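Fumarylacetoacetate hydrolase (Burkholderia xenovorans, PDB 5TI1) hydrolyses fumarylacetoacetate to fumarate and acetoacetate, the last step of phenylalanine and tyrosine breakdown, with a divalent metal such as magnesium as cofactor. Local coordinates at the interface of chains A and B. Numbering follows the deposited sequence. Chains: chain A/B, Fumarylacetoacetate hydrolase.

Contact 1: the interface of chains A and B. Residues chain A 150-152, 360, 366-368, 371; chain B 189.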
loop_
_atom_site.group_PDB
_atom_site.type_symbol
_atom_site.label_atom_id
_atom_site.label_comp_id
_atom_site.label_asym_id
_atom_site.label_seq_id
_atom_site.Cartn_x
_atom_site.Cartn_y
_atom_site.Cartn_z
ATOM N N GLY A 150 4.350 2.682 1.684
ATOM C CA GLY A 150 4.094 1.371 1.119
ATOM C C GLY A 150 4.818 0.295 1.901
ATOM O O GLY A 150 5.900 0.514 2.459
ATOM N N TYR A 151 4.204 -0.887 1.927
ATOM C CA TYR A 151 4.748 -2.053 2.609
ATOM C C TYR A 151 4.728 -3.216 1.633
ATOM O O TYR A 151 3.659 -3.608 1.146
ATOM C CB TYR A 151 3.956 -2.380 3.891
ATOM C CG TYR A 151 4.149 -3.789 4.418
ATOM C CD1 TYR A 151 5.415 -4.373 4.471
ATOM C CD2 TYR A 151 3.068 -4.535 4.880
ATOM C CE1 TYR A 151 5.596 -5.656 4.937
ATOM C CE2 TYR A 151 3.242 -5.821 5.365
ATOM C CZ TYR A 151 4.507 -6.378 5.383
ATOM O OH TYR A 151 4.695 -7.655 5.845
ATOM N N THR A 152 5.911 -3.748 1.351
ATOM C CA THR A 152 6.128 -4.855 0.438
ATOM C C THR A 152 6.680 -6.017 1.250
ATOM O O THR A 152 7.496 -5.813 2.156
ATOM C CB THR A 152 7.131 -4.471 -0.674
ATOM O OG1 THR A 152 6.661 -3.324 -1.393
ATOM C CG2 THR A 152 7.323 -5.608 -1.640
ATOM N N HIS A 360 12.278 -5.187 -7.115
ATOM C CA HIS A 360 11.076 -4.405 -6.831
ATOM C C HIS A 360 10.914 -3.271 -7.826
ATOM O O HIS A 360 9.787 -2.889 -8.161
ATOM C CB HIS A 360 11.141 -3.831 -5.416
ATOM C CG HIS A 360 9.813 -3.453 -4.825
ATOM N ND1 HIS A 360 8.740 -3.027 -5.581
ATOM C CD2 HIS A 360 9.395 -3.422 -3.533
ATOM C CE1 HIS A 360 7.716 -2.765 -4.783
ATOM N NE2 HIS A 360 8.092 -2.981 -3.534
ATOM N N ASN A 366 8.134 2.804 -8.275
ATOM C CA ASN A 366 8.829 3.790 -7.469
ATOM C C ASN A 366 8.763 3.409 -5.982
ATOM O O ASN A 366 7.920 2.628 -5.551
ATOM C CB ASN A 366 8.244 5.186 -7.711
ATOM C CG ASN A 366 6.751 5.272 -7.406
ATOM O OD1 ASN A 366 6.035 4.278 -7.457
ATOM N ND2 ASN A 366 6.282 6.471 -7.108
ATOM N N THR A 367 9.710 3.940 -5.212
ATOM C CA THR A 367 9.751 3.756 -3.769
ATOM C C THR A 367 9.896 5.117 -3.112
ATOM O O THR A 367 10.353 6.085 -3.729
ATOM C CB THR A 367 10.909 2.856 -3.302
ATOM O OG1 THR A 367 12.155 3.470 -3.658
ATOM C CG2 THR A 367 10.803 1.467 -3.921
ATOM N N ARG A 368 9.506 5.174 -1.841
ATOM C CA ARG A 368 9.427 6.422 -1.102
ATOM C C ARG A 368 10.082 6.254 0.262
ATOM O O ARG A 368 10.154 5.148 0.797
ATOM C CB ARG A 368 7.964 6.861 -0.943
ATOM C CG ARG A 368 7.311 7.263 -2.254
ATOM C CD ARG A 368 5.874 7.723 -2.052
ATOM N NE ARG A 368 4.985 6.598 -1.777
ATOM C CZ ARG A 368 3.664 6.701 -1.635
ATOM N NH1 ARG A 368 3.081 7.886 -1.723
ATOM N NH2 ARG A 368 2.931 5.619 -1.405
ATOM N N ASP A 371 9.181 3.607 3.227
ATOM C CA ASP A 371 8.629 2.334 2.766
ATOM C C ASP A 371 9.238 1.188 3.561
ATOM O O ASP A 371 10.415 1.214 3.915
ATOM C CB ASP A 371 8.934 2.084 1.295
ATOM C CG ASP A 371 7.984 2.790 0.347
ATOM O OD1 ASP A 371 6.902 3.241 0.773
ATOM O OD2 ASP A 371 8.333 2.861 -0.854
ATOM N N ARG B 189 -0.177 -1.109 -5.401
ATOM C CA ARG B 189 0.893 -0.196 -5.027
ATOM C C ARG B 189 0.381 1.244 -5.084
ATOM O O ARG B 189 0.160 1.798 -6.168
ATOM C CB ARG B 189 2.094 -0.400 -5.945
ATOM C CG ARG B 189 3.290 0.447 -5.581
ATOM C CD ARG B 189 4.045 -0.102 -4.348
ATOM N NE ARG B 189 5.182 0.771 -4.093
ATOM C CZ ARG B 189 5.986 0.748 -3.036
ATOM N NH1 ARG B 189 5.809 -0.124 -2.040
ATOM N NH2 ARG B 189 6.983 1.634 -2.987
HETATM O O HOH W 1 7.222 -1.035 -0.028
HETATM O O HOH W 2 3.822 -2.475 -1.906
#
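A two-fold symmetric interface of identical subunits, probably the homodimer typical of this family, is pinned here by B:Arg189, whose guanidinium enters a polar recess of chain A and is bound there mainly by oxygen atoms. Its NH2 makes a salt bridge to the carboxylate OD2 of A:Asp371 at 2.8 Å and also donates to the backbone O of A:Asn366 at 2.9 Å. That carbonyl oxygen is met in its plane, on a lone pair. The carboxylate is approached differently: NH2 comes from above its plane, 47° out, while the backbone N of A:Arg368 reaches OD2 of A:Asp371 from the opposite face at 2.8 Å. A:Asp371 OD1 accepts from A:Gly150 N, so both oxygens are tied down and the carboxylate is held against turning. With CG anti to the backbone N (chi1 -177°) and a bend at chi2, the arginine sends its guanidinium away from its own backbone and into chain A. On the other side of the recess, B:Arg189 NH1 bonds water 1 at 2.6 Å and water 2 at 3.1 Å, both in the guanidinium plane. The two waters pass the contact on to A:Thr152. The hydroxyl A:Thr152 OG1 lies 2.6 Å from the imidazole A:His360 NE2, in that ring's plane.

Contact 2: the interface of chains A and B. Residues chain A 187-189, 277, 281; chain B 186-187, 360, 365.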
loop_
_atom_site.group_PDB
_atom_site.type_symbol
_atom_site.label_atom_id
_atom_site.label_comp_id
_atom_site.label_asym_id
_atom_site.label_seq_id
_atom_site.Cartn_x
_atom_site.Cartn_y
_atom_site.Cartn_z
ATOM N N ASN A 187 2.583 -6.852 -2.723
ATOM C CA ASN A 187 2.264 -5.654 -1.956
ATOM C C ASN A 187 1.563 -6.055 -0.667
ATOM O O ASN A 187 0.588 -6.809 -0.702
ATOM C CB ASN A 187 1.346 -4.712 -2.739
ATOM C CG ASN A 187 1.946 -4.255 -4.050
ATOM O OD1 ASN A 187 1.442 -4.593 -5.116
ATOM N ND2 ASN A 187 3.016 -3.475 -3.976
ATOM N N GLY A 188 2.051 -5.539 0.463
ATOM C CA GLY A 188 1.368 -5.681 1.733
ATOM C C GLY A 188 0.481 -4.477 2.043
ATOM O O GLY A 188 0.359 -3.524 1.271
ATOM N N ARG A 189 -0.159 -4.544 3.209
ATOM C CA ARG A 189 -1.070 -3.501 3.658
ATOM C C ARG A 189 -0.346 -2.607 4.661
ATOM O O ARG A 189 -0.112 -3.011 5.807
ATOM C CB ARG A 189 -2.321 -4.120 4.281
ATOM C CG ARG A 189 -3.350 -3.111 4.767
ATOM C CD ARG A 189 -4.195 -2.562 3.606
ATOM N NE ARG A 189 -5.112 -1.532 4.081
ATOM C CZ ARG A 189 -5.827 -0.728 3.300
ATOM N NH1 ARG A 189 -5.746 -0.809 1.972
ATOM N NH2 ARG A 189 -6.608 0.181 3.857
ATOM N N PHE A 277 -4.330 -12.049 1.021
ATOM C CA PHE A 277 -5.016 -10.780 1.192
ATOM C C PHE A 277 -5.517 -10.653 2.629
ATOM O O PHE A 277 -4.760 -10.229 3.511
ATOM C CB PHE A 277 -6.150 -10.664 0.162
ATOM C CG PHE A 277 -6.833 -9.333 0.164
ATOM C CD1 PHE A 277 -6.091 -8.160 0.158
ATOM C CD2 PHE A 277 -8.221 -9.249 0.173
ATOM C CE1 PHE A 277 -6.722 -6.921 0.150
ATOM C CE2 PHE A 277 -8.858 -8.015 0.178
ATOM C CZ PHE A 277 -8.108 -6.850 0.170
ATOM N N THR A 281 -3.503 -8.968 6.100
ATOM C CA THR A 281 -3.668 -7.537 6.312
ATOM C C THR A 281 -4.277 -7.204 7.665
ATOM O O THR A 281 -4.426 -6.016 7.981
ATOM C CB THR A 281 -4.538 -6.938 5.191
ATOM O OG1 THR A 281 -5.848 -7.529 5.228
ATOM C CG2 THR A 281 -3.896 -7.194 3.796
ATOM N N TYR B 186 -6.506 -7.949 -4.068
ATOM C CA TYR B 186 -5.105 -7.932 -3.668
ATOM C C TYR B 186 -4.740 -6.491 -3.317
ATOM O O TYR B 186 -5.419 -5.551 -3.736
ATOM C CB TYR B 186 -4.202 -8.499 -4.783
ATOM C CG TYR B 186 -4.157 -7.636 -6.033
ATOM C CD1 TYR B 186 -5.186 -7.665 -6.964
ATOM C CD2 TYR B 186 -3.085 -6.776 -6.270
ATOM C CE1 TYR B 186 -5.149 -6.854 -8.109
ATOM C CE2 TYR B 186 -3.042 -5.969 -7.400
ATOM C CZ TYR B 186 -4.073 -6.004 -8.319
ATOM O OH TYR B 186 -4.020 -5.186 -9.439
ATOM N N ASN B 187 -3.693 -6.320 -2.499
ATOM C CA ASN B 187 -3.126 -4.986 -2.299
ATOM C C ASN B 187 -2.418 -4.535 -3.571
ATOM O O ASN B 187 -1.619 -5.281 -4.142
ATOM C CB ASN B 187 -2.115 -4.960 -1.154
ATOM C CG ASN B 187 -2.694 -5.414 0.149
ATOM O OD1 ASN B 187 -2.302 -6.447 0.666
ATOM N ND2 ASN B 187 -3.629 -4.651 0.689
ATOM N N HIS B 360 -13.209 -6.620 2.420
ATOM C CA HIS B 360 -11.899 -6.037 2.718
ATOM C C HIS B 360 -11.631 -5.982 4.222
ATOM O O HIS B 360 -10.502 -6.215 4.670
ATOM C CB HIS B 360 -11.797 -4.630 2.123
ATOM C CG HIS B 360 -10.390 -4.163 1.897
ATOM N ND1 HIS B 360 -9.334 -4.545 2.699
ATOM C CD2 HIS B 360 -9.863 -3.350 0.948
ATOM C CE1 HIS B 360 -8.221 -3.984 2.257
ATOM N NE2 HIS B 360 -8.515 -3.251 1.198
ATOM N N CYS B 365 -8.950 -5.828 8.806
ATOM C CA CYS B 365 -8.120 -4.815 8.168
ATOM C C CYS B 365 -8.772 -3.448 8.315
ATOM O O CYS B 365 -9.997 -3.315 8.232
ATOM C CB CYS B 365 -7.900 -5.151 6.686
ATOM S SG CYS B 365 -6.756 -4.032 5.824
HETATM O O HOH W 3 -4.180 -2.359 -0.009
#
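Water 3 is shared by B:Asn187 and A:Arg189: the amide ND2 of B:Asn187 lies 2.5 Å from it, and the guanidinium NH1 of A:Arg189 bonds it at 3.0 Å. Both bonds are fairly straight, 160° and 154° at the hydrogen, and the water sits at the guanidinium edge, in plane. This links the two subunits beside the point where A:Asn187 meets B:Asn187. There the CB atoms of A:Asn187 and B:Asn187 are 3.8 Å apart, which places the pair next to the two-fold axis. The amide of B:Asn187 is directed toward chain A by a chi1 of -58°, with CG beside the backbone N; its ND2 lies near CD of A:Arg189, while its OD1 is 3.6 Å from the methyl CG2 of A:Thr281. On the outer side, A:Phe277 aims the CZ corner of its ring at the imidazole of B:His360. CZ stands 3.5 Å above the centre of that imidazole, so the phenylalanine meets a face with its rim. B:Cys365 closes the patch with SG set against CG of A:Arg189 and CB of A:Thr281, each at 3.7 Å. In the fold, strand 185-187 of chain A and strand 185-188 of chain B approach at the axis, flanked by chain A's helix 278-281 and by chain B's helix 353-362 with the loop after it.

Contact 3: the interface of chains A and B. Residues chain A 191-192, 194, 282; chain B 239, 364-366.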
loop_
_atom_site.group_PDB
_atom_site.type_symbol
_atom_site.label_atom_id
_atom_site.label_comp_id
_atom_site.label_asym_id
_atom_site.label_seq_id
_atom_site.Cartn_x
_atom_site.Cartn_y
_atom_site.Cartn_z
ATOM N N SER A 191 -1.415 0.026 6.208
ATOM C CA SER A 191 -2.234 0.609 7.273
ATOM C C SER A 191 -2.248 -0.239 8.541
ATOM O O SER A 191 -2.476 0.300 9.628
ATOM C CB SER A 191 -3.679 0.827 6.796
ATOM O OG SER A 191 -4.337 -0.417 6.608
ATOM N N SER A 192 -2.064 -1.557 8.434
ATOM C CA SER A 192 -2.159 -2.431 9.598
ATOM C C SER A 192 -0.791 -2.824 10.147
ATOM O O SER A 192 -0.680 -3.817 10.883
ATOM C CB SER A 192 -2.969 -3.681 9.261
ATOM O OG SER A 192 -2.524 -4.263 8.039
ATOM N N VAL A 194 1.658 -2.228 12.893
ATOM C CA VAL A 194 1.553 -1.688 14.240
ATOM C C VAL A 194 2.876 -1.913 14.961
ATOM O O VAL A 194 3.655 -2.814 14.633
ATOM C CB VAL A 194 0.394 -2.317 15.059
ATOM C CG1 VAL A 194 -0.946 -1.995 14.427
ATOM C CG2 VAL A 194 0.595 -3.826 15.190
ATOM N N PHE A 282 -4.629 -8.203 8.478
ATOM C CA PHE A 282 -5.266 -7.872 9.747
ATOM C C PHE A 282 -4.267 -7.315 10.750
ATOM O O PHE A 282 -4.675 -6.585 11.662
ATOM C CB PHE A 282 -6.019 -9.082 10.320
ATOM C CG PHE A 282 -5.143 -10.252 10.684
ATOM C CD1 PHE A 282 -4.814 -11.213 9.737
ATOM C CD2 PHE A 282 -4.674 -10.410 11.989
ATOM C CE1 PHE A 282 -3.999 -12.293 10.076
ATOM C CE2 PHE A 282 -3.875 -11.489 12.335
ATOM C CZ PHE A 282 -3.539 -12.434 11.385
ATOM N N LEU B 239 -8.616 -0.715 13.236
ATOM C CA LEU B 239 -8.044 -2.039 13.042
ATOM C C LEU B 239 -8.738 -3.044 13.956
ATOM O O LEU B 239 -8.916 -2.792 15.152
ATOM C CB LEU B 239 -6.540 -1.998 13.321
ATOM C CG LEU B 239 -5.704 -3.221 12.979
ATOM C CD1 LEU B 239 -5.772 -3.538 11.505
ATOM C CD2 LEU B 239 -4.270 -2.964 13.407
ATOM N N GLY B 364 -10.629 -7.813 9.834
ATOM C CA GLY B 364 -10.109 -6.814 10.744
ATOM C C GLY B 364 -9.214 -5.761 10.114
ATOM O O GLY B 364 -8.747 -4.871 10.836
ATOM N N CYS B 365 -8.950 -5.828 8.806
ATOM C CA CYS B 365 -8.120 -4.815 8.168
ATOM C C CYS B 365 -8.772 -3.448 8.315
ATOM O O CYS B 365 -9.997 -3.315 8.232
ATOM C CB CYS B 365 -7.900 -5.151 6.686
ATOM S SG CYS B 365 -6.756 -4.032 5.824
ATOM N N ASN B 366 -7.949 -2.436 8.579
ATOM C CA ASN B 366 -8.436 -1.077 8.735
ATOM C C ASN B 366 -8.359 -0.345 7.403
ATOM O O ASN B 366 -7.623 -0.735 6.492
ATOM C CB ASN B 366 -7.642 -0.331 9.809
ATOM C CG ASN B 366 -6.154 -0.286 9.523
ATOM O OD1 ASN B 366 -5.597 -1.169 8.855
ATOM N ND2 ASN B 366 -5.494 0.742 10.053
#
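The 3-10 helix 190-192 of chain A meets the loop 364-366 of chain B, and the two are joined by a pair of hydrogen bonds between A:Ser191 and B:Asn366. The amide ND2 of B:Asn366 donates to the backbone O of A:Ser191 at 3.1 Å, with 161° at the hydrogen. This carbonyl oxygen lies nearly in the plane of the amide, yet the donor stands well above the plane of the carbonyl, so no lone pair is addressed directly. In return the hydroxyl OG of A:Ser191 donates to the amide OD1 of B:Asn366 at 2.7 Å, again from above the plane of the acceptor. Because one end of the amide donates and the other accepts toward the same serine, the pairing fixes how the amide is turned. A chi1 of 69° sets the hydroxyl OG of A:Ser191 between the backbone N and the carbonyl carbon, where it also comes 3.3 Å from the backbone O of B:Asn366, a weak bond at most. Beside this polar pair lies an apolar contact. B:Leu239 reaches different neighbours with its two methyls: CD1 touches CB of A:Ser192 at 3.6 Å, and CD2 touches CG1 of A:Val194 at the same distance. The same CD1 of B:Leu239 also lies 3.2 Å from the backbone O of A:Phe282.

Contact 4: the interface of chains A and B. Residues chain A 206, 214, 269; chain B 181-182, 311, 313-314.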
loop_
_atom_site.group_PDB
_atom_site.type_symbol
_atom_site.label_atom_id
_atom_site.label_comp_id
_atom_site.label_asym_id
_atom_site.label_seq_id
_atom_site.Cartn_x
_atom_site.Cartn_y
_atom_site.Cartn_z
ATOM N N GLN A 206 -13.413 -16.372 5.850
ATOM C CA GLN A 206 -13.980 -17.549 5.201
ATOM C C GLN A 206 -13.016 -18.719 5.348
ATOM O O GLN A 206 -11.810 -18.569 5.123
ATOM C CB GLN A 206 -14.266 -17.286 3.718
ATOM C CG GLN A 206 -15.391 -16.287 3.447
ATOM C CD GLN A 206 -15.898 -16.348 2.018
ATOM O OE1 GLN A 206 -15.749 -17.363 1.336
ATOM N NE2 GLN A 206 -16.501 -15.258 1.556
ATOM N N ARG A 214 -19.269 -25.839 0.526
ATOM C CA ARG A 214 -19.167 -24.388 0.533
ATOM C C ARG A 214 -18.412 -23.890 1.764
ATOM O O ARG A 214 -18.425 -24.541 2.815
ATOM C CB ARG A 214 -20.559 -23.755 0.498
ATOM C CG ARG A 214 -21.321 -24.042 -0.779
ATOM C CD ARG A 214 -22.501 -23.112 -0.925
ATOM N NE ARG A 214 -22.096 -21.708 -0.909
ATOM C CZ ARG A 214 -22.949 -20.702 -0.762
ATOM N NH1 ARG A 214 -24.239 -20.961 -0.616
ATOM N NH2 ARG A 214 -22.522 -19.446 -0.737
ATOM N N TRP A 269 -7.830 -20.560 1.239
ATOM C CA TRP A 269 -9.073 -20.466 0.479
ATOM C C TRP A 269 -9.128 -19.227 -0.411
ATOM O O TRP A 269 -9.746 -19.269 -1.477
ATOM C CB TRP A 269 -10.265 -20.489 1.443
ATOM C CG TRP A 269 -11.621 -20.298 0.809
ATOM C CD1 TRP A 269 -12.529 -19.325 1.112
ATOM C CD2 TRP A 269 -12.227 -21.102 -0.219
ATOM N NE1 TRP A 269 -13.660 -19.468 0.335
ATOM C CE2 TRP A 269 -13.501 -20.554 -0.483
ATOM C CE3 TRP A 269 -11.821 -22.235 -0.931
ATOM C CZ2 TRP A 269 -14.368 -21.098 -1.431
ATOM C CZ3 TRP A 269 -12.689 -22.775 -1.877
ATOM C CH2 TRP A 269 -13.943 -22.203 -2.120
ATOM N N GLU B 181 -17.787 -16.969 -4.127
ATOM C CA GLU B 181 -17.989 -16.925 -2.684
ATOM C C GLU B 181 -17.428 -15.663 -2.043
ATOM O O GLU B 181 -17.772 -15.368 -0.896
ATOM C CB GLU B 181 -17.357 -18.155 -2.017
ATOM C CG GLU B 181 -17.948 -19.485 -2.480
ATOM C CD GLU B 181 -19.199 -19.888 -1.699
ATOM O OE1 GLU B 181 -19.515 -19.215 -0.698
ATOM O OE2 GLU B 181 -19.851 -20.880 -2.084
ATOM N N MET B 182 -16.578 -14.911 -2.744
ATOM C CA MET B 182 -15.994 -13.719 -2.150
ATOM C C MET B 182 -15.548 -12.778 -3.255
ATOM O O MET B 182 -15.191 -13.229 -4.351
ATOM C CB MET B 182 -14.802 -14.078 -1.252
ATOM C CG MET B 182 -13.628 -14.634 -2.018
ATOM S SD MET B 182 -12.151 -14.829 -1.021
ATOM C CE MET B 182 -12.708 -16.092 0.115
ATOM N N LEU B 311 -22.314 -15.923 1.661
ATOM C CA LEU B 311 -22.361 -15.992 3.116
ATOM C C LEU B 311 -22.977 -14.726 3.692
ATOM O O LEU B 311 -22.918 -13.665 3.064
ATOM C CB LEU B 311 -20.954 -16.205 3.680
ATOM C CG LEU B 311 -20.369 -17.612 3.611
ATOM C CD1 LEU B 311 -18.870 -17.543 3.754
ATOM C CD2 LEU B 311 -20.957 -18.477 4.715
ATOM N N TYR B 313 -22.380 -12.398 5.854
ATOM C CA TYR B 313 -21.706 -11.113 6.022
ATOM C C TYR B 313 -21.591 -10.343 4.704
ATOM O O TYR B 313 -21.352 -9.132 4.730
ATOM C CB TYR B 313 -20.319 -11.298 6.679
ATOM C CG TYR B 313 -19.183 -11.644 5.728
ATOM C CD1 TYR B 313 -18.900 -12.966 5.412
ATOM C CD2 TYR B 313 -18.386 -10.653 5.164
ATOM C CE1 TYR B 313 -17.871 -13.291 4.548
ATOM C CE2 TYR B 313 -17.352 -10.969 4.290
ATOM C CZ TYR B 313 -17.096 -12.294 3.991
ATOM O OH TYR B 313 -16.079 -12.638 3.123
ATOM N N LEU B 314 -21.806 -10.992 3.563
ATOM C CA LEU B 314 -21.731 -10.325 2.266
ATOM C C LEU B 314 -23.091 -9.932 1.695
ATOM O O LEU B 314 -23.147 -9.378 0.588
ATOM C CB LEU B 314 -20.996 -11.217 1.256
ATOM C CG LEU B 314 -19.490 -11.354 1.468
ATOM C CD1 LEU B 314 -18.955 -12.555 0.721
ATOM C CD2 LEU B 314 -18.786 -10.090 1.023
#
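B:Met182 lays its methyl CE against the pyrrole side of A:Trp269, 3.4 Å from CD1, at the apolar centre of this patch of the FAH-family subunit interface. The methionine and the indole run antiparallel alongside each other, and a chi3 of 66° bends the methionine so that CE, not SD, makes the contact. Next outward comes A:Gln206, whose extended chain runs between the apolar groups: its CD is 3.6 Å from CD1 of B:Leu311 on one flank and 3.7 Å from CE of B:Met182 on another. The amide at its end is held at both its nitrogen and its oxygen. A:Gln206 NE2 donates to the backbone O of B:Glu181 at 2.8 Å, an almost straight bond of 168°, and to the phenol OH of B:Tyr313 at 3.1 Å. Both acceptors lie close to the amide plane, while the tyrosine ring is turned 74° from it. The indole NE1 of A:Trp269 donates to OE1, which settles the orientation of the amide and ties the tryptophan that receives the methionine to the glutamine that crosses to chain B. At the rim, A:Arg214 grips the carboxylate of B:Glu181 side-on in a salt bridge. NE of A:Arg214 meets OE2 of B:Glu181 at 2.7 Å on the syn lone pair, and its NH2 reaches OE1 at 3.0 Å, on the syn side but out of the carboxylate plane.

Contacts 2 and 3 are neighbours, their C-alpha centres about 9 Å apart, and both use B:Cys365. Between the same centres, contact 1 is about 13 Å from contact 2, and contact 4 about 17 Å from contact 2 and 30 Å from contact 1. By symmetry B:Arg189 and A:His360 of contact 1 have twins A:Arg189 and B:His360 in contact 2, and A:Asn366 matches B:Asn366 of contact 3. Residues 181-194 of either chain serve all four, probably as one dimerisation strip. Contacts 1 to 3 centre about 17 to 21 Å from A:His160, the predicted catalytic base, and contact 4 about 19 Å from B:His160, consistent with a structural role.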